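Local structure of GP37 (Pseudomonas phage phikz, 5FT0) at residues E28-H33 against V45-S51. The protein inhibits the RNA degradosome of the bacterial host, probably by binding RNase E and keeping its RNA substrates away. Numbering follows the deposited sequence.
Sequences EDISVH and VTCATMS
The carboxylate of Glu28 is gripped through both oxygens by Ser51: OE2 takes the hydroxyl OG at 2.6 Å and OE1 the backbone N. Both donors arrive on the syn side, the amide with an N-H...O angle of 155° and the hydroxyl 27° out of the carboxylate plane. Glutamate suits the place because its chain, extended beyond CG, spans the widening gap beyond the paired strands, and its two oxygens match the two donors of one serine, fixing the rotation of the carboxylate.

Between this clamp and the strands, a water donates to Asp29 O and accepts from Met50 N, replacing a direct backbone bond where the chains have parted. Regular antiparallel pairing follows, with Ser31-Ala48 and His33-Thr46 as hydrogen-bonded pairs; the shortest of their four bonds, Thr46 N to His33 O, is 2.7 Å. Val32 and Cys47 form the non-hydrogen-bonded pair between them, and Val32 CA also lies 3.4 Å from Thr46 O, a CA-H...O contact.

The two faces differ in character. Ser31, His33, Thr46 and Ala48 form the more open one, suited to small or polar groups. On the other, Ile30 lays CG2 against Cys47 CB at 3.7 Å, while its CD1 packs tightly beside Thr49 CG2. Val32 CG1, anti to its own backbone nitrogen (chi1 178°), meets Val45 CG1; compact apolar side chains suit this part of the face, where Val32, Val45 and Cys47 are buried.

These segments belong to the beta hairpin of strands 30-37 and 42-48, the central pair of a four-stranded antiparallel sheet. Strand 4-6 flanks the first and strand 55-59 the second, while helix 67-82 packs Val70 and Val74 against the face bearing Val32, Val45 and Cys47.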
# COMPACT_ATOMS: atom_id res chain seq x y z
N GLU A 28 -22.45 -4.78 8.89
CA GLU A 28 -23.09 -3.49 9.11
C GLU A 28 -24.05 -3.20 7.97
O GLU A 28 -23.95 -3.80 6.89
CB GLU A 28 -22.06 -2.35 9.23
CG GLU A 28 -21.11 -2.47 10.40
CD GLU A 28 -20.10 -1.34 10.44
OE1 GLU A 28 -19.59 -0.97 9.36
OE2 GLU A 28 -19.83 -0.83 11.54
N ASP A 29 -24.96 -2.26 8.20
CA ASP A 29 -25.84 -1.79 7.14
C ASP A 29 -25.02 -1.26 5.98
O ASP A 29 -24.04 -0.53 6.17
CB ASP A 29 -26.78 -0.70 7.66
CG ASP A 29 -27.75 -1.21 8.72
OD1 ASP A 29 -27.95 -2.44 8.82
OD2 ASP A 29 -28.32 -0.37 9.44
N ILE A 30 -25.42 -1.64 4.76
CA ILE A 30 -24.75 -1.23 3.53
C ILE A 30 -25.63 -0.18 2.85
O ILE A 30 -26.83 -0.42 2.65
CB ILE A 30 -24.53 -2.41 2.58
CG1 ILE A 30 -23.68 -3.53 3.18
CG2 ILE A 30 -23.80 -1.94 1.34
CD1 ILE A 30 -22.19 -3.29 3.12
N SER A 31 -25.04 0.94 2.47
CA SER A 31 -25.68 1.86 1.54
C SER A 31 -25.14 1.57 0.15
O SER A 31 -23.92 1.60 -0.06
CB SER A 31 -25.43 3.32 1.93
OG SER A 31 -26.04 4.20 1.00
N VAL A 32 -26.03 1.26 -0.79
CA VAL A 32 -25.64 0.78 -2.12
C VAL A 32 -26.00 1.84 -3.16
O VAL A 32 -27.15 2.28 -3.24
CB VAL A 32 -26.32 -0.55 -2.46
CG1 VAL A 32 -25.94 -1.00 -3.87
CG2 VAL A 32 -25.94 -1.62 -1.44
N HIS A 33 -25.01 2.23 -3.95
CA HIS A 33 -25.21 3.04 -5.14
C HIS A 33 -24.80 2.24 -6.36
O HIS A 33 -23.87 1.43 -6.31
CB HIS A 33 -24.39 4.35 -5.09
CG HIS A 33 -24.77 5.26 -3.97
ND1 HIS A 33 -25.51 6.41 -4.16
CD2 HIS A 33 -24.51 5.21 -2.64
CE1 HIS A 33 -25.69 7.02 -3.00
NE2 HIS A 33 -25.09 6.31 -2.06
N VAL A 45 -21.13 -0.74 -9.11
CA VAL A 45 -21.78 -0.76 -7.81
C VAL A 45 -20.81 -0.21 -6.77
O VAL A 45 -19.62 -0.53 -6.79
CB VAL A 45 -22.23 -2.19 -7.43
CG1 VAL A 45 -22.89 -2.21 -6.06
CG2 VAL A 45 -23.17 -2.75 -8.48
N THR A 46 -21.33 0.62 -5.86
CA THR A 46 -20.57 1.15 -4.74
C THR A 46 -21.30 0.81 -3.44
O THR A 46 -22.50 1.05 -3.32
CB THR A 46 -20.39 2.66 -4.86
OG1 THR A 46 -19.67 2.96 -6.07
CG2 THR A 46 -19.62 3.21 -3.67
N CYS A 47 -20.56 0.26 -2.48
CA CYS A 47 -21.11 -0.14 -1.19
C CYS A 47 -20.35 0.58 -0.08
O CYS A 47 -19.12 0.57 -0.06
CB CYS A 47 -21.00 -1.66 -0.99
SG CYS A 47 -21.84 -2.64 -2.26
N ALA A 48 -21.09 1.20 0.84
CA ALA A 48 -20.50 2.02 1.89
C ALA A 48 -21.05 1.62 3.25
O ALA A 48 -22.26 1.47 3.42
CB ALA A 48 -20.78 3.51 1.64
N THR A 49 -20.15 1.44 4.21
CA THR A 49 -20.48 1.21 5.61
C THR A 49 -19.87 2.30 6.48
O THR A 49 -19.15 3.18 6.00
CB THR A 49 -19.99 -0.16 6.10
OG1 THR A 49 -18.55 -0.17 6.10
CG2 THR A 49 -20.50 -1.27 5.23
N MSE A 50 -20.15 2.22 7.77
CA MSE A 50 -19.60 3.16 8.73
C MSE A 50 -18.15 2.82 9.06
O MSE A 50 -17.30 3.71 9.10
CB MSE A 50 -20.44 3.16 10.01
CG MSE A 50 -20.22 4.39 10.88
SE MSE A 50 -20.79 4.10 12.71
CE MSE A 50 -19.54 2.69 13.20
N SER A 51 -17.86 1.53 9.26
CA SER A 51 -16.56 1.12 9.78
C SER A 51 -15.51 0.90 8.70
O SER A 51 -14.36 1.32 8.87
CB SER A 51 -16.72 -0.14 10.63
OG SER A 51 -17.45 0.12 11.82
O HOH W 1 -22.77 0.92 8.34